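Local coordinates for putative acetyltransferase Ta0821 (Thermoplasma acidophilum DSM 1728, PDB 3C26), which probably transfers an acyl group, most likely acetyl from acetyl-CoA, to an unidentified acceptor, as a member of the GNAT family, at residues E145-T150 / V243-A248; C174-W179 / D216-D221; D223-F228 / N249-V254. One frame throughout, in Å; residues are numbered along the deposited sequence.

Contact 1: residues E145-T150 / V243-A248; sequences EYPIYT and VRKALA. With EDO (1,2-ethanediol), chain F.
Tyr146 and Pro147 lie against Val243 and Arg244 in a buried contact between a strand and the strand-to-helix junction that runs beside it, made where strand 237-243 leaves its antiparallel neighbour 141-153 and turns into the short helix 245-248. The last ladder bond is straight: Val243 N donates to Pro147 O at 3.0 Å. The next bond already belongs to the helix start, since Lys245 N, just beyond the N-cap residue Arg244, gives its hydrogen to Glu145 O at 2.8 Å in the plane of that carbonyl. Between the two bonds Pro147 has no N-H to offer, and Val243 O instead receives a CA-H...O contact from Tyr146 CA.

Tyr146 and Arg244 run side by side; Arg244 CA sits over one face of the phenol, 4.0 Å from its centroid, while Tyr146 OH lies 3.4 Å above the centre of the guanidinium. That hydroxyl is bonded to Asn220, and the guanidinium to Cys174 O and Glu144. Farther along, Ala248 CB sits 3.4 Å from Pro147 CG, tighter than usual, and near the plane of the Tyr149 ring at its OH edge. Water 1 links Tyr149 OH to Ala248 O. On the other flank Glu145 and Lys245 point the same way without forming a salt bridge; the lysine chain bends where chi2 (60°) sets CD, and at its end Lys245 NZ donates to O1 of a 1,2-ethanediol at 2.6 Å. The same O1 makes a weak bond to Glu145 OE2, whose stronger partner is Ser258. The arrangement is that of an antiparallel ladder ending in a helical turn, in which the first N-H of the helix, that of Lys245, takes the place of the next strand donor to Glu145 O.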
loop_
_atom_site.group_PDB
_atom_site.type_symbol
_atom_site.label_atom_id
_atom_site.label_comp_id
_atom_site.label_asym_id
_atom_site.label_seq_id
_atom_site.Cartn_x
_atom_site.Cartn_y
_atom_site.Cartn_z
ATOM N N GLU A 145 13.871 -9.383 -2.333
ATOM C CA GLU A 145 12.562 -8.784 -2.100
ATOM C C GLU A 145 11.453 -9.820 -2.208
ATOM O O GLU A 145 11.491 -10.687 -3.090
ATOM C CB GLU A 145 12.401 -7.631 -3.120
ATOM C CG GLU A 145 11.044 -7.298 -3.541
ATOM C CD GLU A 145 10.984 -5.966 -4.265
ATOM O OE1 GLU A 145 11.607 -5.794 -5.342
ATOM O OE2 GLU A 145 10.316 -5.085 -3.745
ATOM N N TYR A 146 10.488 -9.728 -1.284
ATOM C CA TYR A 146 9.331 -10.646 -1.191
ATOM C C TYR A 146 7.999 -9.906 -1.249
ATOM O O TYR A 146 7.469 -9.488 -0.211
ATOM C CB TYR A 146 9.339 -11.484 0.110
ATOM C CG TYR A 146 10.385 -12.559 0.139
ATOM C CD1 TYR A 146 11.737 -12.233 0.181
ATOM C CD2 TYR A 146 10.038 -13.901 0.122
ATOM C CE1 TYR A 146 12.721 -13.222 0.175
ATOM C CE2 TYR A 146 11.017 -14.908 0.129
ATOM C CZ TYR A 146 12.349 -14.554 0.157
ATOM O OH TYR A 146 13.299 -15.525 0.179
ATOM N N PRO A 147 7.436 -9.745 -2.460
ATOM C CA PRO A 147 6.116 -9.158 -2.587
ATOM C C PRO A 147 5.117 -9.869 -1.683
ATOM O O PRO A 147 5.214 -11.066 -1.473
ATOM C CB PRO A 147 5.771 -9.387 -4.058
ATOM C CG PRO A 147 6.982 -9.484 -4.728
ATOM C CD PRO A 147 8.016 -10.044 -3.777
ATOM N N ILE A 148 4.182 -9.096 -1.138
ATOM C CA ILE A 148 3.218 -9.572 -0.122
ATOM C C ILE A 148 1.793 -9.695 -0.653
ATOM O O ILE A 148 1.270 -8.763 -1.205
ATOM C CB ILE A 148 3.168 -8.587 1.034
ATOM C CG1 ILE A 148 4.539 -8.457 1.740
ATOM C CG2 ILE A 148 2.097 -9.028 2.048
ATOM C CD1 ILE A 148 4.627 -7.287 2.775
ATOM N N TYR A 149 1.183 -10.853 -0.464
ATOM C CA TYR A 149 -0.181 -11.168 -0.933
ATOM C C TYR A 149 -0.996 -11.604 0.228
ATOM O O TYR A 149 -0.692 -12.611 0.849
ATOM C CB TYR A 149 -0.159 -12.312 -1.963
ATOM C CG TYR A 149 0.792 -12.043 -3.084
ATOM C CD1 TYR A 149 2.155 -12.261 -2.928
ATOM C CD2 TYR A 149 0.340 -11.482 -4.288
ATOM C CE1 TYR A 149 3.060 -11.965 -3.956
ATOM C CE2 TYR A 149 1.215 -11.180 -5.285
ATOM C CZ TYR A 149 2.585 -11.449 -5.125
ATOM O OH TYR A 149 3.466 -11.129 -6.143
ATOM N N THR A 150 -2.029 -10.829 0.540
ATOM C CA THR A 150 -2.874 -11.100 1.683
ATOM C C THR A 150 -4.235 -11.562 1.234
ATOM O O THR A 150 -4.853 -10.985 0.350
ATOM C CB THR A 150 -3.036 -9.886 2.661
ATOM O OG1 THR A 150 -1.766 -9.399 3.115
ATOM C CG2 THR A 150 -3.826 -10.296 3.902
ATOM N N VAL A 243 6.302 -13.805 -1.070
ATOM C CA VAL A 243 6.784 -14.563 -2.230
ATOM C C VAL A 243 8.021 -13.952 -2.845
ATOM O O VAL A 243 8.077 -12.779 -3.071
ATOM C CB VAL A 243 5.673 -14.709 -3.303
ATOM C CG1 VAL A 243 6.128 -15.609 -4.449
ATOM C CG2 VAL A 243 4.408 -15.295 -2.695
ATOM N N ARG A 244 9.039 -14.781 -3.057
ATOM C CA ARG A 244 10.280 -14.294 -3.587
ATOM C C ARG A 244 10.017 -13.611 -4.929
ATOM O O ARG A 244 9.310 -14.127 -5.778
ATOM C CB ARG A 244 11.347 -15.404 -3.693
ATOM C CG ARG A 244 12.743 -14.833 -4.076
ATOM C CD ARG A 244 13.697 -15.905 -4.522
ATOM N NE ARG A 244 13.962 -16.937 -3.525
ATOM C CZ ARG A 244 14.913 -16.903 -2.597
ATOM N NH1 ARG A 244 15.687 -15.863 -2.447
ATOM N NH2 ARG A 244 15.056 -17.929 -1.791
ATOM N N LYS A 245 10.581 -12.424 -5.087
ATOM C CA LYS A 245 10.359 -11.573 -6.290
ATOM C C LYS A 245 10.349 -12.326 -7.648
ATOM O O LYS A 245 9.424 -12.164 -8.485
ATOM C CB LYS A 245 11.387 -10.444 -6.292
ATOM C CG LYS A 245 11.245 -9.459 -7.409
ATOM C CD LYS A 245 9.913 -8.809 -7.352
ATOM C CE LYS A 245 9.898 -7.464 -8.032
ATOM N NZ LYS A 245 8.528 -6.854 -8.027
ATOM N N ALA A 246 11.331 -13.195 -7.826
ATOM C CA ALA A 246 11.512 -13.870 -9.106
ATOM C C ALA A 246 10.335 -14.739 -9.412
ATOM O O ALA A 246 10.024 -14.960 -10.588
ATOM C CB ALA A 246 12.797 -14.680 -9.161
ATOM N N LEU A 247 9.662 -15.208 -8.364
ATOM C CA LEU A 247 8.471 -16.050 -8.528
ATOM C C LEU A 247 7.198 -15.221 -8.675
ATOM O O LEU A 247 6.208 -15.636 -9.297
ATOM C CB LEU A 247 8.261 -16.924 -7.302
ATOM C CG LEU A 247 9.316 -17.910 -6.847
ATOM C CD1 LEU A 247 8.670 -18.753 -5.819
ATOM C CD2 LEU A 247 9.753 -18.761 -7.976
ATOM N N ALA A 248 7.221 -14.068 -8.017
ATOM C CA ALA A 248 6.050 -13.168 -7.898
ATOM C C ALA A 248 5.722 -12.598 -9.267
ATOM O O ALA A 248 4.601 -12.208 -9.612
ATOM C CB ALA A 248 6.361 -12.046 -6.900
HETATM C C1 EDO F . 6.791 -5.303 -6.093
HETATM O O1 EDO F . 8.060 -5.876 -5.716
HETATM C C2 EDO F . 5.990 -4.782 -4.894
HETATM O O2 EDO F . 6.280 -3.399 -4.645
HETATM O O HOH W 1 2.853 -10.545 -8.656
#

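Contact 2: residues C174-W179 / D216-D221; sequences CFFIDW and DLFVND
Asn220 reaches from strand 214-221 to the backbone of Phe176, and its carboxamide does there what a neighbouring strand would otherwise do. Phe176 N donates to Asn220 OD1 at 2.9 Å in a nearly straight bond, although the donor stands above the carbonyl plane, 36° out of it. The return bond, Asn220 ND2 to Phe176 O, is also 2.9 Å and lies close to the amide plane. Both backbone polar groups of Phe176, N-H and C=O, are thus satisfied by one side chain, and the pair of bonds fixes which way the amide is flipped. Asn220 OD1 takes a further hydrogen bond from Tyr146 OH, and Asn220 O accepts from Arg244 NE, so both oxygens of this buried residue are engaged.

Beside this polar bridge, Phe176, Trp179 and Phe218 form an aromatic cluster. Phe218 CZ points down on the six-membered ring of Trp179, 3.6 Å above its centre, in an edge-to-face pair with planes at 80°. Toward Phe176 the same ring is oblique, Phe218 CD2 coming within 3.6 Å of Phe176 CB.

The indole N-H is satisfied through water 2, which accepts from Trp179 NE1 at 3.0 Å and donates to Asp216 OD2 at 2.8 Å. That carboxylate oxygen lies at the indole edge; the other, OD1, is bonded to Thr44 OG1. The two strands run antiparallel, yet their axes approach only to 7.0 Å, and side chains carry the contact. It is characteristic of a hairpin packed on a sheet face, here 174-177 with 180-183, next to the classic beta bulge that Asn220 and Asp221 form opposite Phe205.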
loop_
_atom_site.group_PDB
_atom_site.type_symbol
_atom_site.label_atom_id
_atom_site.label_comp_id
_atom_site.label_asym_id
_atom_site.label_seq_id
_atom_site.Cartn_x
_atom_site.Cartn_y
_atom_site.Cartn_z
ATOM N N CYS A 174 19.677 -19.097 -0.433
ATOM C CA CYS A 174 19.336 -18.161 0.675
ATOM C C CYS A 174 17.857 -18.137 0.719
ATOM O O CYS A 174 17.211 -18.125 -0.327
ATOM C CB CYS A 174 19.880 -16.759 0.497
ATOM S SG CYS A 174 21.626 -16.701 0.268
ATOM N N PHE A 175 17.347 -18.168 1.944
ATOM C CA PHE A 175 15.934 -18.306 2.243
ATOM C C PHE A 175 15.501 -17.517 3.450
ATOM O O PHE A 175 16.270 -17.248 4.340
ATOM C CB PHE A 175 15.602 -19.758 2.679
ATOM C CG PHE A 175 16.320 -20.826 1.930
ATOM C CD1 PHE A 175 17.568 -21.263 2.352
ATOM C CD2 PHE A 175 15.700 -21.466 0.858
ATOM C CE1 PHE A 175 18.214 -22.245 1.685
ATOM C CE2 PHE A 175 16.352 -22.471 0.175
ATOM C CZ PHE A 175 17.609 -22.860 0.588
ATOM N N PHE A 176 14.220 -17.190 3.458
ATOM C CA PHE A 176 13.562 -16.591 4.616
ATOM C C PHE A 176 13.065 -17.738 5.437
ATOM O O PHE A 176 12.266 -18.539 4.967
ATOM C CB PHE A 176 12.392 -15.674 4.252
ATOM C CG PHE A 176 12.607 -14.243 4.617
ATOM C CD1 PHE A 176 13.033 -13.894 5.885
ATOM C CD2 PHE A 176 12.317 -13.237 3.727
ATOM C CE1 PHE A 176 13.208 -12.574 6.265
ATOM C CE2 PHE A 176 12.494 -11.906 4.096
ATOM C CZ PHE A 176 12.937 -11.591 5.390
ATOM N N ILE A 177 13.607 -17.871 6.637
ATOM C CA ILE A 177 13.126 -18.849 7.559
ATOM C C ILE A 177 12.894 -18.188 8.919
ATOM O O ILE A 177 13.792 -17.564 9.488
ATOM C CB ILE A 177 14.080 -19.999 7.693
ATOM C CG1 ILE A 177 14.260 -20.691 6.327
ATOM C CG2 ILE A 177 13.566 -21.027 8.686
ATOM C CD1 ILE A 177 15.034 -21.982 6.428
ATOM N N ASP A 178 11.688 -18.333 9.434
ATOM C CA ASP A 178 11.356 -17.711 10.735
ATOM C C ASP A 178 11.884 -16.283 10.818
ATOM O O ASP A 178 12.591 -15.909 11.752
ATOM C CB ASP A 178 11.917 -18.534 11.887
ATOM C CG ASP A 178 11.507 -18.000 13.274
ATOM O OD1 ASP A 178 10.437 -17.428 13.409
ATOM O OD2 ASP A 178 12.259 -18.195 14.245
ATOM N N TRP A 179 11.569 -15.510 9.784
ATOM C CA TRP A 179 11.880 -14.059 9.678
ATOM C C TRP A 179 13.355 -13.673 9.656
ATOM O O TRP A 179 13.733 -12.525 9.922
ATOM C CB TRP A 179 11.150 -13.242 10.757
ATOM C CG TRP A 179 9.679 -13.281 10.619
ATOM C CD1 TRP A 179 8.840 -14.241 11.146
ATOM C CD2 TRP A 179 8.833 -12.379 9.882
ATOM N NE1 TRP A 179 7.564 -13.982 10.775
ATOM C CE2 TRP A 179 7.513 -12.837 10.034
ATOM C CE3 TRP A 179 9.067 -11.243 9.104
ATOM C CZ2 TRP A 179 6.419 -12.200 9.444
ATOM C CZ3 TRP A 179 7.967 -10.602 8.530
ATOM C CH2 TRP A 179 6.671 -11.098 8.696
ATOM N N ASP A 216 1.225 -17.221 8.178
ATOM C CA ASP A 216 2.147 -16.604 7.258
ATOM C C ASP A 216 2.923 -17.714 6.543
ATOM O O ASP A 216 3.329 -18.689 7.174
ATOM C CB ASP A 216 3.182 -15.714 8.009
ATOM C CG ASP A 216 2.567 -14.495 8.723
ATOM O OD1 ASP A 216 1.621 -13.867 8.223
ATOM O OD2 ASP A 216 3.067 -14.137 9.804
ATOM N N LEU A 217 3.087 -17.553 5.228
ATOM C CA LEU A 217 3.853 -18.444 4.384
ATOM C C LEU A 217 4.861 -17.672 3.588
ATOM O O LEU A 217 4.525 -16.714 2.911
ATOM C CB LEU A 217 2.938 -19.287 3.436
ATOM C CG LEU A 217 1.816 -20.044 4.199
ATOM C CD1 LEU A 217 0.506 -19.255 4.243
ATOM C CD2 LEU A 217 1.577 -21.431 3.573
ATOM N N PHE A 218 6.111 -18.079 3.703
ATOM C CA PHE A 218 7.198 -17.504 2.943
ATOM C C PHE A 218 7.599 -18.440 1.808
ATOM O O PHE A 218 8.201 -19.500 2.007
ATOM C CB PHE A 218 8.403 -17.255 3.824
ATOM C CG PHE A 218 8.255 -16.119 4.722
ATOM C CD1 PHE A 218 7.423 -16.187 5.828
ATOM C CD2 PHE A 218 8.906 -14.923 4.443
ATOM C CE1 PHE A 218 7.288 -15.106 6.666
ATOM C CE2 PHE A 218 8.785 -13.820 5.306
ATOM C CZ PHE A 218 7.968 -13.907 6.389
ATOM N N VAL A 219 7.284 -18.028 0.598
ATOM C CA VAL A 219 7.538 -18.868 -0.568
ATOM C C VAL A 219 8.886 -18.515 -1.120
ATOM O O VAL A 219 9.055 -17.540 -1.844
ATOM C CB VAL A 219 6.461 -18.716 -1.610
ATOM C CG1 VAL A 219 6.657 -19.735 -2.785
ATOM C CG2 VAL A 219 5.128 -18.928 -0.938
ATOM N N ASN A 220 9.841 -19.349 -0.746
ATOM C CA ASN A 220 11.254 -19.213 -1.146
ATOM C C ASN A 220 11.577 -19.788 -2.522
ATOM O O ASN A 220 12.548 -19.398 -3.167
ATOM C CB ASN A 220 12.141 -19.873 -0.097
ATOM C CG ASN A 220 12.172 -19.088 1.222
ATOM O OD1 ASN A 220 12.534 -17.919 1.225
ATOM N ND2 ASN A 220 11.777 -19.724 2.326
ATOM N N ASP A 221 10.768 -20.757 -2.920
ATOM C CA ASP A 221 10.882 -21.433 -4.209
ATOM C C ASP A 221 9.640 -22.266 -4.494
ATOM O O ASP A 221 8.955 -22.771 -3.598
ATOM C CB ASP A 221 12.140 -22.322 -4.311
ATOM C CG ASP A 221 12.567 -22.577 -5.788
ATOM O OD1 ASP A 221 11.810 -22.167 -6.725
ATOM O OD2 ASP A 221 13.677 -23.129 -5.979
HETATM O O HOH W 2 4.950 -15.376 11.469
#

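Contact 3: residues D223-F228 / N249-V254; sequences DDASSF and NGLPYV
Helix 225-232 begins beside the loop that joins helix 245-248 to strand 258-265, and Leu251 of that loop meets Ala225 and Ser226 in the first turn. The contact is small and lies at the surface, and no hydrogen bond runs directly between the two segments. Its central atom is a leucine methyl. Leu251 CD2 sits 3.3 Å from Ser226 OG and 3.4 Å from Ser226 N, with Ala225 CB a looser neighbour at 4.2 Å. Ser226 OG, placed beside its own backbone nitrogen by a chi1 of -66°, comes in this way to face the leucine methyl and the adjoining backbone: Gly250 O is 3.7 Å from it, Pro252 CD 3.8 Å.

The helix start is closed by an N-cap of its own. Asp224 accepts a weak bond from Ser227 N on OD1, while its OD2 takes the hydrogen of Ser227 OG at 2.5 Å, met from above the carboxylate plane. The negative charge stands where the helix N terminus should be favourable to it. Together, one of them weak, the two bonds tie the carboxylate to the first turn, while Leu251 touches that turn at Ala225 and Ser226.

A polar link does exist through solvent: water 3 donates to Ser226 O and lies 2.5 Å from Tyr253 OH. The Tyr253 ring is itself covered on one face by Pro252 CG, 3.9 Å above its centre. Leu251 and Tyr253 both pack on Ile229 one turn further along the helix and on Tyr149 of strand 141-153. Beyond them lies the second subunit, where Gln152 of that neighbouring chain donates through NE2 to Leu251 O and Arg233 of the same neighbouring subunit packs on Pro252.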
loop_
_atom_site.group_PDB
_atom_site.type_symbol
_atom_site.label_atom_id
_atom_site.label_comp_id
_atom_site.label_asym_id
_atom_site.label_seq_id
_atom_site.Cartn_x
_atom_site.Cartn_y
_atom_site.Cartn_z
ATOM N N ASP A 223 7.879 -24.482 -8.264
ATOM C CA ASP A 223 7.830 -24.632 -9.711
ATOM C C ASP A 223 6.538 -24.051 -10.212
ATOM O O ASP A 223 6.411 -23.787 -11.387
ATOM C CB ASP A 223 7.974 -26.095 -10.169
ATOM N N ASP A 224 5.589 -23.832 -9.304
ATOM C CA ASP A 224 4.285 -23.228 -9.661
ATOM C C ASP A 224 3.647 -22.491 -8.487
ATOM O O ASP A 224 2.746 -23.006 -7.812
ATOM C CB ASP A 224 3.332 -24.298 -10.207
ATOM C CG ASP A 224 1.990 -23.741 -10.610
ATOM O OD1 ASP A 224 1.820 -22.507 -10.631
ATOM O OD2 ASP A 224 1.099 -24.558 -10.880
ATOM N N ALA A 225 4.114 -21.268 -8.272
ATOM C CA ALA A 225 3.646 -20.474 -7.111
ATOM C C ALA A 225 2.160 -20.156 -7.197
ATOM O O ALA A 225 1.465 -20.167 -6.190
ATOM C CB ALA A 225 4.477 -19.175 -6.914
ATOM N N SER A 226 1.662 -19.892 -8.401
ATOM C CA SER A 226 0.203 -19.621 -8.542
ATOM C C SER A 226 -0.639 -20.740 -7.934
ATOM O O SER A 226 -1.588 -20.500 -7.201
ATOM C CB SER A 226 -0.212 -19.455 -10.002
ATOM O OG SER A 226 0.384 -18.300 -10.546
ATOM N N SER A 227 -0.273 -21.979 -8.244
ATOM C CA SER A 227 -1.064 -23.135 -7.758
ATOM C C SER A 227 -0.924 -23.300 -6.269
ATOM O O SER A 227 -1.872 -23.668 -5.559
ATOM C CB SER A 227 -0.642 -24.451 -8.429
ATOM O OG SER A 227 -1.158 -24.530 -9.735
ATOM N N PHE A 228 0.285 -23.033 -5.797
ATOM C CA PHE A 228 0.554 -23.135 -4.361
ATOM C C PHE A 228 -0.324 -22.129 -3.593
ATOM O O PHE A 228 -0.939 -22.430 -2.564
ATOM C CB PHE A 228 2.046 -22.929 -4.042
ATOM C CG PHE A 228 2.354 -23.144 -2.601
ATOM C CD1 PHE A 228 2.649 -24.407 -2.122
ATOM C CD2 PHE A 228 2.257 -22.080 -1.690
ATOM C CE1 PHE A 228 2.880 -24.612 -0.755
ATOM C CE2 PHE A 228 2.462 -22.275 -0.347
ATOM C CZ PHE A 228 2.768 -23.547 0.126
ATOM N N ASN A 249 6.748 -12.628 -10.075
ATOM C CA ASN A 249 6.698 -12.047 -11.395
ATOM C C ASN A 249 5.760 -12.850 -12.272
ATOM O O ASN A 249 5.227 -12.358 -13.252
ATOM C CB ASN A 249 8.124 -11.939 -11.981
ATOM C CG ASN A 249 8.977 -10.872 -11.272
ATOM O OD1 ASN A 249 8.456 -9.962 -10.629
ATOM N ND2 ASN A 249 10.284 -10.981 -11.403
ATOM N N GLY A 250 5.513 -14.088 -11.887
ATOM C CA GLY A 250 4.646 -14.988 -12.668
ATOM C C GLY A 250 3.241 -15.148 -12.071
ATOM O O GLY A 250 2.443 -15.960 -12.508
ATOM N N LEU A 251 2.925 -14.332 -11.086
ATOM C CA LEU A 251 1.600 -14.377 -10.447
ATOM C C LEU A 251 0.654 -13.335 -11.085
ATOM O O LEU A 251 1.105 -12.291 -11.516
ATOM C CB LEU A 251 1.714 -14.109 -8.936
ATOM C CG LEU A 251 2.338 -15.200 -8.070
ATOM C CD1 LEU A 251 2.535 -14.706 -6.613
ATOM C CD2 LEU A 251 1.538 -16.483 -8.084
ATOM N N PRO A 252 -0.666 -13.606 -11.141
ATOM C CA PRO A 252 -1.596 -12.596 -11.717
ATOM C C PRO A 252 -1.791 -11.320 -10.904
ATOM O O PRO A 252 -1.956 -10.249 -11.450
ATOM C CB PRO A 252 -2.948 -13.332 -11.767
ATOM C CG PRO A 252 -2.807 -14.503 -10.877
ATOM C CD PRO A 252 -1.333 -14.905 -10.979
ATOM N N TYR A 253 -1.805 -11.435 -9.603
ATOM C CA TYR A 253 -2.034 -10.284 -8.749
ATOM C C TYR A 253 -0.764 -9.493 -8.695
ATOM O O TYR A 253 0.319 -10.051 -8.636
ATOM C CB TYR A 253 -2.353 -10.697 -7.321
ATOM C CG TYR A 253 -2.822 -12.099 -7.198
ATOM C CD1 TYR A 253 -1.902 -13.134 -7.053
ATOM C CD2 TYR A 253 -4.164 -12.411 -7.248
ATOM C CE1 TYR A 253 -2.296 -14.436 -6.960
ATOM C CE2 TYR A 253 -4.573 -13.740 -7.148
ATOM C CZ TYR A 253 -3.629 -14.737 -6.999
ATOM O OH TYR A 253 -4.013 -16.058 -6.900
ATOM N N VAL A 254 -0.917 -8.182 -8.731
ATOM C CA VAL A 254 0.183 -7.265 -8.549
ATOM C C VAL A 254 0.130 -6.708 -7.113
ATOM O O VAL A 254 -0.786 -5.964 -6.779
ATOM C CB VAL A 254 0.068 -6.114 -9.507
ATOM C CG1 VAL A 254 1.172 -5.092 -9.264
ATOM C CG2 VAL A 254 0.072 -6.626 -10.936
HETATM O O HOH W 3 -2.751 -18.051 -7.592
#

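In the fold
From the N terminus the chain first lays down the strands and helices before 141-153, whose residues 145-150 open contact 1. Within the long loop that contact 1 closes by the return at 243-248, contact 2 is nested: 174-179 is met by 216-221 on strand 214-221. Contact 3 opens next, at 223-228, and closes at 249-254, just past the end of contact 1, so those two cross. Contacts 1 and 2 meet through Tyr146 and Arg244, which tie the 174-177 hairpin to the sheet; contacts 1 and 3 meet where Tyr149 touches Leu251, and both reach the second subunit. Leu217 and Phe228 join contacts 2 and 3 more loosely.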